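Local coordinates for protein-S-isoprenylcysteine O-methyltransferase (Tribolium castaneum, PDB 5V7P) that methylates the C-terminal carboxylate of isoprenylated cysteine in proteins, using S-adenosyl-L-methionine as methyl donor, and does so within a membrane, at residues 24-27 and 28-32; 43-46 and 47-50; 100-103 and 104-108. All coordinates share one frame; numbering follows the deposited sequence.

Contact 1: residues 24-27 and 28-32; sequences CMFN and HYYGI. With UND (undecane), chain E; MPG ([(Z)-octadec-9-enyl] (2R)-2,3-bis(oxidanyl)propanoate), chain Z.
His28 sends its backbone N back to Cys24 O (2.9 Å), with a weak second bond to Met25 O. Its CG stands opposite the backbone N (chi1 174°), which swings the imidazole out to the undecane: C8 of the alkane lies over one ring face, toward the rim and 3.5 Å from NE2. The same alkane touches Met25 SD and Cys24 CB. Tyr29 N makes a nearly straight bond to Met25 O (3.1 Å, 170°). Tyr30 N bonds to Phe26 O at 3.2 Å, and that oxygen also meets the edge of the Tyr30 ring, 3.3 Å from CD2. Gly31 takes a positive phi (65°) and gives its N to His28 O. Ile32 N closes weakly on Asn27 O (2.9 Å), and Ile32 CD1 comes 3.6 Å from Asn27 OD1. Asn27 OD1 accepts a hydrogen bond from MPG O3 (3.1 Å), while ND2 is bonded to Asn38 of helix 35-56. With an alanine in place of Asn27, the lipid hydroxyl and Asn38 OD1 would probably each lose their mate. The bonds from Ile32 to Asn27 and from Gly31 to His28, with glycine at the turn, make the Schellman motif that ends helix 4-29.

Contact 2: residues 43-46 and 47-50; sequences FFYA and VNVY. With MPG ([(Z)-octadec-9-enyl] (2R)-2,3-bis(oxidanyl)propanoate), chain Z.
Phe43 and Val47, Tyr45 and Val49, and Ala46 and Tyr50 pair one turn apart on helix 35-56, which is predicted to span the membrane and lies on the surface here. Val47 N donates to Phe43 O (3.0 Å, N-H...O 153°), Val49 N to Tyr45 O (3.0 Å) and Tyr50 N to Ala46 O (3.1 Å), while the bond from Asn48 N to Phe44 O is weak. Phe43 and Val47 also meet through their side chains. Phe43 holds CG opposite its backbone N (chi1 -179°), which leans the ring forward toward the next turn, where Val47 sits. Val47 sets CG2 over one face of that ring, 4.2 Å from the centroid and 20° off the normal, a CH-pi contact displaced toward the rim. Val49 straddles the preceding carbonyls, with CG1 close to Tyr45 O and CG2 only 3.1 Å from Ala46 O, a snug fit. Tyr45 reaches into the lipid site. MPG C4 lies over one face of its ring, and Phe44 CD2 lies over the centre of the opposite face, 3.7 Å above the plane. Tyr45 OH ends beside the first carbon of the octadecenyl chain, 3.3 Å from MPG C1. Phe20 and Ile23 of helix 4-29 flank the same tyrosine, and Tyr50 meets Phe62 of helix 59-84 edge-to-face. Beyond the backbone bonds the contact is mostly aromatic and aliphatic, the tyrosine hydroxyl at the lipid being the exception: the amides and carbonyls named here pair within the helix, and the side chains offer largely carbon surfaces, as suits a stretch lying against lipid chains.

Contact 3: residues 100-103 and 104-108; sequences ALFH and YSEFL
Ser105 uses both its backbone and its side chain on Leu101 O. The backbone N donates to that carbonyl at 2.9 Å, and OG is modelled only 2.5 Å from the same oxygen, so short that the exact length is doubtful. A chi1 of 59° places OG between the backbone N and the carbonyl carbon, from where it folds back along the helix to the carbonyl one turn earlier. The neighbouring carbonyls are each met by an amide: Ala100 O by Tyr104 N (3.1 Å, N-H...O 162°), Phe102 O by Glu106 N (3.0 Å), and His103 O by Phe107 N in a weak bond (3.3 Å). Tyr104 O in turn receives Leu108 N. This is the regular i to i+4 bonding of helix 90-113, predicted to span the membrane and here buried near the centre of the chain. Glu106 and Phe102 run side by side in the same direction, the carboxylate and ring planes 24° apart. OE2 lies over one face of the ring, 4.1 Å from Phe102 CZ, though this is proximity and the oxygen's partners are others. OE2 forms salt bridges with Lys174 and Arg173 of helix 156-180, and OE1 is hydrogen-bonded to His186 NE2; the carboxylate is thus held through both oxygens, which should restrict its rotation. Lys174 also makes a cation-pi contact with Phe102, so one cation serves both members of the pair. Ser105 OG also lies in a weak hydrogen bond with Glu170 OE1. His103 ND1 is hydrogen-bonded to Phe123 O, and Phe102 CD2 sits over the centre of one face of the His103 imidazole.

In the fold
Contacts 1 and 2 lie on the successive helices 4-29 and 35-56, on the same side of the chain's centre, with nearest atoms about 7 Å apart; both touch one MPG molecule, contact 1 through a hydrogen bond and a phenylalanine at its polar head, contact 2 through a tyrosine along the first carbons of its chain. Contact 1 is partly buried and caps a helix end, whereas contact 2 is mid-helix surface. Contact 3, on helix 90-113, is the core member, its centre about 6 Å from that of the chain. There, acidic, cationic and imidazole groups are paired inside the bundle; the side chain of Glu106 is about 7 Å from that of Ser211, which binds S-adenosyl-L-methionine.

Contact 1: residues 24-27 and 28-32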
ATOM      1  N   CYS A  24     -17.247 -21.491 -13.421  1.00 30.35           N
ATOM      2  CA  CYS A  24     -16.133 -22.433 -13.445  1.00 27.40           C
ATOM      3  C   CYS A  24     -16.602 -23.852 -13.144  1.00 26.71           C
ATOM      4  O   CYS A  24     -16.111 -24.811 -13.749  1.00 28.74           O
ATOM      5  CB  CYS A  24     -15.056 -21.996 -12.453  1.00 25.87           C
ATOM      6  SG  CYS A  24     -14.258 -20.430 -12.888  1.00 40.92           S
ATOM      7  N   MET A  25     -17.547 -24.008 -12.212  1.00 31.15           N
ATOM      8  CA  MET A  25     -18.121 -25.328 -11.963  1.00 30.47           C
ATOM      9  C   MET A  25     -18.742 -25.894 -13.232  1.00 38.75           C
ATOM     10  O   MET A  25     -18.549 -27.072 -13.558  1.00 36.79           O
ATOM     11  CB  MET A  25     -19.166 -25.248 -10.850  1.00 29.23           C
ATOM     12  CG  MET A  25     -18.589 -25.071  -9.450  1.00 39.23           C
ATOM     13  SD  MET A  25     -17.647 -26.496  -8.867  1.00 51.50           S
ATOM     14  CE  MET A  25     -18.916 -27.755  -8.782  1.00 55.09           C
ATOM     15  N   PHE A  26     -19.492 -25.067 -13.964  1.00 37.94           N
ATOM     16  CA  PHE A  26     -20.100 -25.520 -15.212  0.50 40.62           C
ATOM     17  C   PHE A  26     -19.035 -25.901 -16.232  1.00 40.14           C
ATOM     18  O   PHE A  26     -19.131 -26.943 -16.889  1.00 43.37           O
ATOM     19  CB  PHE A  26     -21.011 -24.427 -15.782  0.50 42.85           C
ATOM     20  CG  PHE A  26     -22.422 -24.456 -15.255  0.50 44.60           C
ATOM     21  CD1 PHE A  26     -23.114 -25.650 -15.128  0.50 44.20           C
ATOM     22  CD2 PHE A  26     -23.065 -23.278 -14.905  0.50 48.60           C
ATOM     23  CE1 PHE A  26     -24.411 -25.669 -14.653  0.50 44.68           C
ATOM     24  CE2 PHE A  26     -24.362 -23.292 -14.429  0.50 52.98           C
ATOM     25  CZ  PHE A  26     -25.035 -24.489 -14.304  0.50 48.35           C
ATOM     26  N   ASN A  27     -18.007 -25.062 -16.381  1.00 34.20           N
ATOM     27  CA  ASN A  27     -16.974 -25.330 -17.374  1.00 36.06           C
ATOM     28  C   ASN A  27     -16.173 -26.578 -17.038  1.00 35.91           C
ATOM     29  O   ASN A  27     -15.652 -27.240 -17.944  1.00 40.17           O
ATOM     30  CB  ASN A  27     -16.044 -24.124 -17.495  1.00 40.02           C
ATOM     31  CG  ASN A  27     -16.704 -22.948 -18.181  1.00 40.50           C
ATOM     32  OD1 ASN A  27     -17.903 -22.970 -18.462  1.00 40.17           O
ATOM     33  ND2 ASN A  27     -15.923 -21.910 -18.453  1.00 45.39           N
ATOM     34  N   HIS A  28     -16.060 -26.918 -15.755  1.00 38.17           N
ATOM     35  CA  HIS A  28     -15.283 -28.088 -15.365  1.00 37.32           C
ATOM     36  C   HIS A  28     -16.052 -29.376 -15.627  1.00 42.64           C
ATOM     37  O   HIS A  28     -15.511 -30.325 -16.205  1.00 39.43           O
ATOM     38  CB  HIS A  28     -14.895 -27.988 -13.890  1.00 32.83           C
ATOM     39  CG  HIS A  28     -14.209 -29.211 -13.368  1.00 43.70           C
ATOM     40  ND1 HIS A  28     -13.039 -29.697 -13.912  1.00 36.45           N
ATOM     41  CD2 HIS A  28     -14.532 -30.052 -12.356  1.00 36.70           C
ATOM     42  CE1 HIS A  28     -12.669 -30.782 -13.255  1.00 32.75           C
ATOM     43  NE2 HIS A  28     -13.557 -31.018 -12.306  1.00 45.51           N
ATOM     44  N   TYR A  29     -17.319 -29.425 -15.212  1.00 41.25           N
ATOM     45  CA  TYR A  29     -18.110 -30.639 -15.365  1.00 48.73           C
ATOM     46  C   TYR A  29     -18.423 -30.956 -16.823  1.00 40.58           C
ATOM     47  O   TYR A  29     -18.717 -32.114 -17.140  1.00 62.67           O
ATOM     48  CB  TYR A  29     -19.401 -30.514 -14.548  1.00 53.11           C
ATOM     49  CG  TYR A  29     -20.484 -31.496 -14.940  1.00 74.29           C
ATOM     50  CD1 TYR A  29     -20.479 -32.800 -14.459  1.00 75.17           C
ATOM     51  CD2 TYR A  29     -21.515 -31.117 -15.790  1.00 71.95           C
ATOM     52  CE1 TYR A  29     -21.469 -33.699 -14.816  1.00 77.91           C
ATOM     53  CE2 TYR A  29     -22.508 -32.007 -16.152  1.00 77.31           C
ATOM     54  CZ  TYR A  29     -22.480 -33.295 -15.661  1.00 79.32           C
ATOM     55  OH  TYR A  29     -23.469 -34.184 -16.021  1.00 87.19           O
ATOM     56  N   TYR A  30     -18.356 -29.968 -17.719  1.00 53.97           N
ATOM     57  CA  TYR A  30     -18.630 -30.175 -19.137  1.00 50.21           C
ATOM     58  C   TYR A  30     -17.360 -30.229 -19.983  1.00 45.18           C
ATOM     59  O   TYR A  30     -17.434 -30.105 -21.211  1.00 49.90           O
ATOM     60  CB  TYR A  30     -19.564 -29.081 -19.658  1.00 50.63           C
ATOM     61  CG  TYR A  30     -21.017 -29.313 -19.318  1.00 59.11           C
ATOM     62  CD1 TYR A  30     -21.769 -30.252 -20.013  1.00 70.39           C
ATOM     63  CD2 TYR A  30     -21.637 -28.595 -18.306  1.00 62.19           C
ATOM     64  CE1 TYR A  30     -23.098 -30.470 -19.708  1.00 61.69           C
ATOM     65  CE2 TYR A  30     -22.966 -28.807 -17.994  1.00 69.80           C
ATOM     66  CZ  TYR A  30     -23.692 -29.745 -18.697  1.00 71.97           C
ATOM     67  OH  TYR A  30     -25.016 -29.956 -18.388  1.00 78.99           O
ATOM     68  N   GLY A  31     -16.202 -30.407 -19.353  1.00 47.11           N
ATOM     69  CA  GLY A  31     -14.960 -30.606 -20.075  1.00 42.64           C
ATOM     70  C   GLY A  31     -14.519 -29.409 -20.890  1.00 44.91           C
ATOM     71  O   GLY A  31     -13.623 -29.528 -21.731  1.00 40.41           O
ATOM     72  N   ILE A  32     -15.130 -28.248 -20.649  1.00 38.07           N
ATOM     73  CA  ILE A  32     -14.722 -27.026 -21.334  1.00 42.96           C
ATOM     74  C   ILE A  32     -13.321 -26.673 -20.854  1.00 47.71           C
ATOM     75  O   ILE A  32     -13.152 -26.063 -19.791  1.00 42.36           O
ATOM     76  CB  ILE A  32     -15.706 -25.866 -21.091  1.00 45.35           C
ATOM     77  CG1 ILE A  32     -17.129 -26.281 -21.482  1.00 41.06           C
ATOM     78  CG2 ILE A  32     -15.274 -24.632 -21.893  1.00 42.21           C
ATOM     79  CD1 ILE A  32     -18.191 -25.244 -21.174  1.00 45.73           C
TER
HETATM   80  C1  UND E 303     -13.625 -22.434  -6.129  1.00 33.04           C
HETATM   81  C2  UND E 303     -13.588 -22.559  -7.652  1.00 43.85           C
HETATM   82  C3  UND E 303     -14.138 -23.921  -8.066  1.00 51.10           C
HETATM   83  C4  UND E 303     -13.941 -24.118  -9.567  1.00 42.09           C
HETATM   84  C5  UND E 303     -14.287 -25.559  -9.942  1.00 33.64           C
HETATM   85  C6  UND E 303     -13.080 -26.462  -9.697  1.00 45.87           C
HETATM   86  C7  UND E 303     -13.522 -27.924  -9.721  1.00 37.94           C
HETATM   87  C8  UND E 303     -12.303 -28.819  -9.930  1.00 43.83           C
HETATM   88  C9  UND E 303     -12.269 -29.911  -8.861  1.00 42.05           C
HETATM   89  C10 UND E 303     -11.157 -30.905  -9.194  1.00 40.21           C
HETATM   90  C11 UND E 303     -10.749 -31.664  -7.934  1.00 50.88           C
HETATM   91  C2  MPG Z 324     -24.123 -19.183 -16.108  1.00 62.79           C
HETATM   92  C3  MPG Z 324     -23.469 -18.738 -14.801  1.00 62.88           C
HETATM   93  C4  MPG Z 324     -23.957 -17.337 -14.441  1.00 58.79           C
HETATM   94  C5  MPG Z 324     -25.373 -17.431 -13.875  1.00 66.63           C
HETATM   95  C6  MPG Z 324     -25.648 -16.232 -12.973  1.00 59.47           C
HETATM   96  C7  MPG Z 324     -26.229 -16.721 -11.649  1.00 71.94           C
HETATM   97  C8  MPG Z 324     -25.143 -17.435 -10.846  1.00 58.17           C
HETATM   98  C9  MPG Z 324     -25.748 -17.988  -9.557  1.00 58.61           C
HETATM   99  C10 MPG Z 324     -25.953 -17.196  -8.525  1.00 75.23           C
HETATM  100  C11 MPG Z 324     -25.588 -15.716  -8.604  1.00 59.58           C
HETATM  101  O1  MPG Z 324     -22.961 -20.960 -17.192  1.00 71.34           O
HETATM  102  C1  MPG Z 324     -23.038 -19.567 -17.110  1.00 62.71           C
HETATM  103  CXD MPG Z 324     -22.324 -20.876 -19.641  1.00 58.40           C
HETATM  104  O2  MPG Z 324     -22.794 -21.422 -20.841  1.00 71.10           O
HETATM  105  C21 MPG Z 324     -20.845 -21.219 -19.477  1.00 59.73           C
HETATM  106  O3  MPG Z 324     -20.557 -21.465 -18.129  1.00 60.38           O
HETATM  107  O4  MPG Z 324     -23.901 -22.340 -18.686  1.00 65.46           O
HETATM  108  CX3 MPG Z 324     -23.131 -21.461 -18.486  1.00 68.42           C

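Contact 2: residues 43-46 and 47-50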
ATOM      1  N   PHE A  43     -14.763 -13.434 -19.694  1.00 32.23           N
ATOM      2  CA  PHE A  43     -14.854 -12.067 -20.198  1.00 36.17           C
ATOM      3  C   PHE A  43     -16.299 -11.686 -20.492  1.00 30.43           C
ATOM      4  O   PHE A  43     -16.742 -10.586 -20.142  1.00 32.38           O
ATOM      5  CB  PHE A  43     -13.991 -11.913 -21.449  1.00 33.49           C
ATOM      6  CG  PHE A  43     -14.002 -10.528 -22.027  1.00 42.06           C
ATOM      7  CD1 PHE A  43     -13.198  -9.534 -21.493  1.00 42.11           C
ATOM      8  CD2 PHE A  43     -14.814 -10.219 -23.107  1.00 43.69           C
ATOM      9  CE1 PHE A  43     -13.204  -8.257 -22.024  1.00 38.42           C
ATOM     10  CE2 PHE A  43     -14.824  -8.944 -23.642  1.00 45.05           C
ATOM     11  CZ  PHE A  43     -14.017  -7.962 -23.100  1.00 37.04           C
ATOM     12  N   PHE A  44     -17.053 -12.587 -21.126  1.00 25.30           N
ATOM     13  CA  PHE A  44     -18.455 -12.315 -21.427  1.00 27.89           C
ATOM     14  C   PHE A  44     -19.217 -11.905 -20.172  1.00 35.19           C
ATOM     15  O   PHE A  44     -19.909 -10.879 -20.156  1.00 36.86           O
ATOM     16  CB  PHE A  44     -19.097 -13.546 -22.070  1.00 28.10           C
ATOM     17  CG  PHE A  44     -20.586 -13.431 -22.259  1.00 21.80           C
ATOM     18  CD1 PHE A  44     -21.111 -12.789 -23.368  1.00 33.37           C
ATOM     19  CD2 PHE A  44     -21.459 -13.977 -21.333  1.00 30.74           C
ATOM     20  CE1 PHE A  44     -22.480 -12.685 -23.544  1.00 29.51           C
ATOM     21  CE2 PHE A  44     -22.828 -13.877 -21.503  1.00 27.57           C
ATOM     22  CZ  PHE A  44     -23.338 -13.232 -22.610  1.00 27.68           C
ATOM     23  N   TYR A  45     -19.103 -12.696 -19.104  1.00 24.09           N
ATOM     24  CA  TYR A  45     -19.843 -12.393 -17.885  1.00 35.83           C
ATOM     25  C   TYR A  45     -19.196 -11.272 -17.082  1.00 30.87           C
ATOM     26  O   TYR A  45     -19.889 -10.583 -16.325  1.00 28.64           O
ATOM     27  CB  TYR A  45     -19.983 -13.654 -17.030  1.00 32.31           C
ATOM     28  CG  TYR A  45     -21.110 -14.551 -17.491  1.00 30.38           C
ATOM     29  CD1 TYR A  45     -22.434 -14.149 -17.364  1.00 31.59           C
ATOM     30  CD2 TYR A  45     -20.855 -15.794 -18.058  1.00 38.89           C
ATOM     31  CE1 TYR A  45     -23.468 -14.955 -17.786  1.00 27.94           C
ATOM     32  CE2 TYR A  45     -21.887 -16.610 -18.481  1.00 37.76           C
ATOM     33  CZ  TYR A  45     -23.192 -16.183 -18.342  1.00 27.78           C
ATOM     34  OH  TYR A  45     -24.229 -16.984 -18.759  1.00 38.90           O
ATOM     35  N   ALA A  46     -17.886 -11.066 -17.231  1.00 21.28           N
ATOM     36  CA  ALA A  46     -17.256  -9.901 -16.620  1.00 23.12           C
ATOM     37  C   ALA A  46     -17.867  -8.613 -17.155  1.00 29.08           C
ATOM     38  O   ALA A  46     -18.009  -7.629 -16.419  1.00 25.31           O
ATOM     39  CB  ALA A  46     -15.750  -9.924 -16.871  1.00 23.58           C
ATOM     40  N   VAL A  47     -18.227  -8.598 -18.439  1.00 27.80           N
ATOM     41  CA  VAL A  47     -18.914  -7.443 -19.006  1.00 24.82           C
ATOM     42  C   VAL A  47     -20.297  -7.290 -18.385  1.00 26.42           C
ATOM     43  O   VAL A  47     -20.749  -6.172 -18.106  1.00 23.42           O
ATOM     44  CB  VAL A  47     -18.992  -7.574 -20.539  1.00 27.49           C
ATOM     45  CG1 VAL A  47     -19.842  -6.457 -21.144  1.00 31.01           C
ATOM     46  CG2 VAL A  47     -17.595  -7.558 -21.142  1.00 31.68           C
ATOM     47  N   ASN A  48     -20.988  -8.408 -18.153  1.00 30.84           N
ATOM     48  CA  ASN A  48     -22.335  -8.341 -17.601  1.00 25.13           C
ATOM     49  C   ASN A  48     -22.328  -7.801 -16.177  1.00 30.16           C
ATOM     50  O   ASN A  48     -23.205  -7.012 -15.808  1.00 30.89           O
ATOM     51  CB  ASN A  48     -22.989  -9.720 -17.652  1.00 27.00           C
ATOM     52  CG  ASN A  48     -23.385 -10.123 -19.057  1.00 31.38           C
ATOM     53  OD1 ASN A  48     -22.616 -10.767 -19.771  1.00 29.71           O
ATOM     54  ND2 ASN A  48     -24.589  -9.740 -19.466  1.00 34.55           N
ATOM     55  N   VAL A  49     -21.351  -8.207 -15.362  1.00 23.22           N
ATOM     56  CA  VAL A  49     -21.299  -7.703 -13.994  1.00 32.33           C
ATOM     57  C   VAL A  49     -20.925  -6.228 -13.991  1.00 29.84           C
ATOM     58  O   VAL A  49     -21.416  -5.457 -13.158  1.00 35.31           O
ATOM     59  CB  VAL A  49     -20.329  -8.536 -13.131  1.00 32.18           C
ATOM     60  CG1 VAL A  49     -20.691 -10.015 -13.187  1.00 31.14           C
ATOM     61  CG2 VAL A  49     -18.882  -8.327 -13.555  1.00 48.49           C
ATOM     62  N   TYR A  50     -20.068  -5.804 -14.922  1.00 25.70           N
ATOM     63  CA  TYR A  50     -19.691  -4.398 -14.992  1.00 28.31           C
ATOM     64  C   TYR A  50     -20.904  -3.511 -15.245  1.00 26.26           C
ATOM     65  O   TYR A  50     -21.033  -2.437 -14.646  1.00 28.94           O
ATOM     66  CB  TYR A  50     -18.641  -4.188 -16.085  1.00 33.39           C
ATOM     67  CG  TYR A  50     -18.219  -2.743 -16.260  1.00 28.90           C
ATOM     68  CD1 TYR A  50     -18.906  -1.897 -17.122  1.00 27.12           C
ATOM     69  CD2 TYR A  50     -17.132  -2.226 -15.565  1.00 33.28           C
ATOM     70  CE1 TYR A  50     -18.524  -0.577 -17.285  1.00 33.19           C
ATOM     71  CE2 TYR A  50     -16.743  -0.906 -15.723  1.00 25.16           C
ATOM     72  CZ  TYR A  50     -17.442  -0.087 -16.583  1.00 34.51           C
ATOM     73  OH  TYR A  50     -17.060   1.227 -16.742  1.00 41.55           O
TER
HETATM   74  C2  MPG Z 324     -24.123 -19.183 -16.108  1.00 62.79           C
HETATM   75  C3  MPG Z 324     -23.469 -18.738 -14.801  1.00 62.88           C
HETATM   76  C4  MPG Z 324     -23.957 -17.337 -14.441  1.00 58.79           C
HETATM   77  C5  MPG Z 324     -25.373 -17.431 -13.875  1.00 66.63           C
HETATM   78  C6  MPG Z 324     -25.648 -16.232 -12.973  1.00 59.47           C
HETATM   79  C7  MPG Z 324     -26.229 -16.721 -11.649  1.00 71.94           C
HETATM   80  C8  MPG Z 324     -25.143 -17.435 -10.846  1.00 58.17           C
HETATM   81  C9  MPG Z 324     -25.748 -17.988  -9.557  1.00 58.61           C
HETATM   82  C10 MPG Z 324     -25.953 -17.196  -8.525  1.00 75.23           C
HETATM   83  C11 MPG Z 324     -25.588 -15.716  -8.604  1.00 59.58           C
HETATM   84  O1  MPG Z 324     -22.961 -20.960 -17.192  1.00 71.34           O
HETATM   85  C1  MPG Z 324     -23.038 -19.567 -17.110  1.00 62.71           C
HETATM   86  CXD MPG Z 324     -22.324 -20.876 -19.641  1.00 58.40           C
HETATM   87  O2  MPG Z 324     -22.794 -21.422 -20.841  1.00 71.10           O
HETATM   88  C21 MPG Z 324     -20.845 -21.219 -19.477  1.00 59.73           C
HETATM   89  O3  MPG Z 324     -20.557 -21.465 -18.129  1.00 60.38           O
HETATM   90  O4  MPG Z 324     -23.901 -22.340 -18.686  1.00 65.46           O
HETATM   91  CX3 MPG Z 324     -23.131 -21.461 -18.486  1.00 68.42           C

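Contact 3: residues 100-103 and 104-108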
ATOM      1  N   ALA A 100      -5.712 -11.491  -4.361  1.00 18.49           N
ATOM      2  CA  ALA A 100      -7.062 -10.940  -4.324  1.00 20.78           C
ATOM      3  C   ALA A 100      -7.565 -10.809  -2.893  1.00 17.31           C
ATOM      4  O   ALA A 100      -8.178  -9.798  -2.532  1.00 20.53           O
ATOM      5  CB  ALA A 100      -8.006 -11.815  -5.147  1.00 17.78           C
ATOM      6  N   LEU A 101      -7.317 -11.823  -2.061  1.00 14.96           N
ATOM      7  CA  LEU A 101      -7.773 -11.761  -0.676  1.00 24.35           C
ATOM      8  C   LEU A 101      -7.060 -10.656   0.091  1.00 21.70           C
ATOM      9  O   LEU A 101      -7.674  -9.977   0.921  1.00 19.35           O
ATOM     10  CB  LEU A 101      -7.566 -13.112   0.011  1.00 22.64           C
ATOM     11  CG  LEU A 101      -8.591 -14.210  -0.288  1.00 33.36           C
ATOM     12  CD1 LEU A 101      -8.227 -15.491   0.453  1.00 38.31           C
ATOM     13  CD2 LEU A 101     -10.008 -13.776   0.083  1.00 22.00           C
ATOM     14  N   PHE A 102      -5.769 -10.458  -0.172  1.00 21.77           N
ATOM     15  CA  PHE A 102      -5.036  -9.400   0.513  1.00 22.15           C
ATOM     16  C   PHE A 102      -5.682  -8.043   0.268  1.00 20.66           C
ATOM     17  O   PHE A 102      -5.999  -7.311   1.212  1.00 21.69           O
ATOM     18  CB  PHE A 102      -3.579  -9.377   0.057  1.00 21.21           C
ATOM     19  CG  PHE A 102      -2.802  -8.209   0.596  1.00 27.48           C
ATOM     20  CD1 PHE A 102      -2.169  -8.293   1.823  1.00 27.80           C
ATOM     21  CD2 PHE A 102      -2.722  -7.023  -0.118  1.00 25.97           C
ATOM     22  CE1 PHE A 102      -1.462  -7.220   2.327  1.00 32.93           C
ATOM     23  CE2 PHE A 102      -2.016  -5.945   0.382  1.00 26.10           C
ATOM     24  CZ  PHE A 102      -1.385  -6.044   1.606  1.00 27.55           C
ATOM     25  N   HIS A 103      -5.888  -7.693  -1.003  1.00 23.69           N
ATOM     26  CA  HIS A 103      -6.359  -6.353  -1.331  1.00 21.67           C
ATOM     27  C   HIS A 103      -7.792  -6.132  -0.863  1.00 20.99           C
ATOM     28  O   HIS A 103      -8.136  -5.036  -0.408  1.00 26.92           O
ATOM     29  CB  HIS A 103      -6.232  -6.110  -2.834  1.00 23.53           C
ATOM     30  CG  HIS A 103      -4.816  -5.968  -3.302  1.00 30.49           C
ATOM     31  ND1 HIS A 103      -4.055  -4.849  -3.038  1.00 27.45           N
ATOM     32  CD2 HIS A 103      -4.019  -6.806  -4.006  1.00 29.67           C
ATOM     33  CE1 HIS A 103      -2.852  -5.003  -3.563  1.00 31.41           C
ATOM     34  NE2 HIS A 103      -2.805  -6.183  -4.156  1.00 33.23           N
ATOM     35  N   TYR A 104      -8.646  -7.155  -0.955  1.00 20.22           N
ATOM     36  CA  TYR A 104     -10.025  -6.979  -0.515  1.00 26.79           C
ATOM     37  C   TYR A 104     -10.115  -6.910   1.004  1.00 27.75           C
ATOM     38  O   TYR A 104     -10.714  -5.983   1.560  1.00 26.50           O
ATOM     39  CB  TYR A 104     -10.921  -8.101  -1.032  1.00 25.81           C
ATOM     40  CG  TYR A 104     -12.290  -8.003  -0.405  1.00 20.18           C
ATOM     41  CD1 TYR A 104     -13.135  -6.948  -0.720  1.00 27.90           C
ATOM     42  CD2 TYR A 104     -12.717  -8.927   0.536  1.00 21.43           C
ATOM     43  CE1 TYR A 104     -14.374  -6.832  -0.137  1.00 30.49           C
ATOM     44  CE2 TYR A 104     -13.959  -8.819   1.124  1.00 24.07           C
ATOM     45  CZ  TYR A 104     -14.782  -7.767   0.782  1.00 33.07           C
ATOM     46  OH  TYR A 104     -16.017  -7.642   1.362  1.00 47.47           O
ATOM     47  N   SER A 105      -9.543  -7.902   1.694  1.00 26.38           N
ATOM     48  CA  SER A 105      -9.573  -7.894   3.151  1.00 25.46           C
ATOM     49  C   SER A 105      -8.957  -6.620   3.712  1.00 28.66           C
ATOM     50  O   SER A 105      -9.334  -6.174   4.802  1.00 27.55           O
ATOM     51  CB  SER A 105      -8.843  -9.123   3.694  1.00 23.92           C
ATOM     52  OG  SER A 105      -7.496  -9.148   3.257  1.00 21.48           O
ATOM     53  N   GLU A 106      -8.014  -6.021   2.981  1.00 22.32           N
ATOM     54  CA  GLU A 106      -7.461  -4.735   3.391  1.00 28.58           C
ATOM     55  C   GLU A 106      -8.535  -3.652   3.380  1.00 29.56           C
ATOM     56  O   GLU A 106      -8.605  -2.825   4.298  1.00 24.44           O
ATOM     57  CB  GLU A 106      -6.307  -4.351   2.466  1.00 22.98           C
ATOM     58  CG  GLU A 106      -5.453  -3.211   2.979  1.00 38.21           C
ATOM     59  CD  GLU A 106      -4.485  -3.641   4.062  1.00 34.36           C
ATOM     60  OE1 GLU A 106      -3.918  -2.754   4.735  1.00 41.87           O
ATOM     61  OE2 GLU A 106      -4.281  -4.861   4.238  1.00 23.69           O
ATOM     62  N   PHE A 107      -9.380  -3.642   2.346  1.00 25.61           N
ATOM     63  CA  PHE A 107     -10.497  -2.704   2.304  1.00 29.63           C
ATOM     64  C   PHE A 107     -11.489  -2.987   3.422  1.00 28.71           C
ATOM     65  O   PHE A 107     -11.956  -2.064   4.099  1.00 27.25           O
ATOM     66  CB  PHE A 107     -11.192  -2.786   0.944  1.00 26.21           C
ATOM     67  CG  PHE A 107     -12.367  -1.858   0.802  1.00 32.97           C
ATOM     68  CD1 PHE A 107     -13.620  -2.222   1.270  1.00 34.77           C
ATOM     69  CD2 PHE A 107     -12.222  -0.625   0.189  1.00 28.37           C
ATOM     70  CE1 PHE A 107     -14.701  -1.369   1.140  1.00 32.36           C
ATOM     71  CE2 PHE A 107     -13.300   0.228   0.054  1.00 33.66           C
ATOM     72  CZ  PHE A 107     -14.540  -0.146   0.531  1.00 25.61           C
ATOM     73  N   LEU A 108     -11.829  -4.260   3.628  1.00 30.25           N
ATOM     74  CA  LEU A 108     -12.822  -4.603   4.640  1.00 30.52           C
ATOM     75  C   LEU A 108     -12.334  -4.233   6.033  1.00 31.72           C
ATOM     76  O   LEU A 108     -13.111  -3.742   6.861  1.00 27.48           O
ATOM     77  CB  LEU A 108     -13.149  -6.094   4.557  1.00 29.94           C
ATOM     78  CG  LEU A 108     -14.377  -6.598   5.319  1.00 29.80           C
ATOM     79  CD1 LEU A 108     -15.640  -5.874   4.882  1.00 35.31           C
ATOM     80  CD2 LEU A 108     -14.533  -8.099   5.110  1.00 39.60           C
TER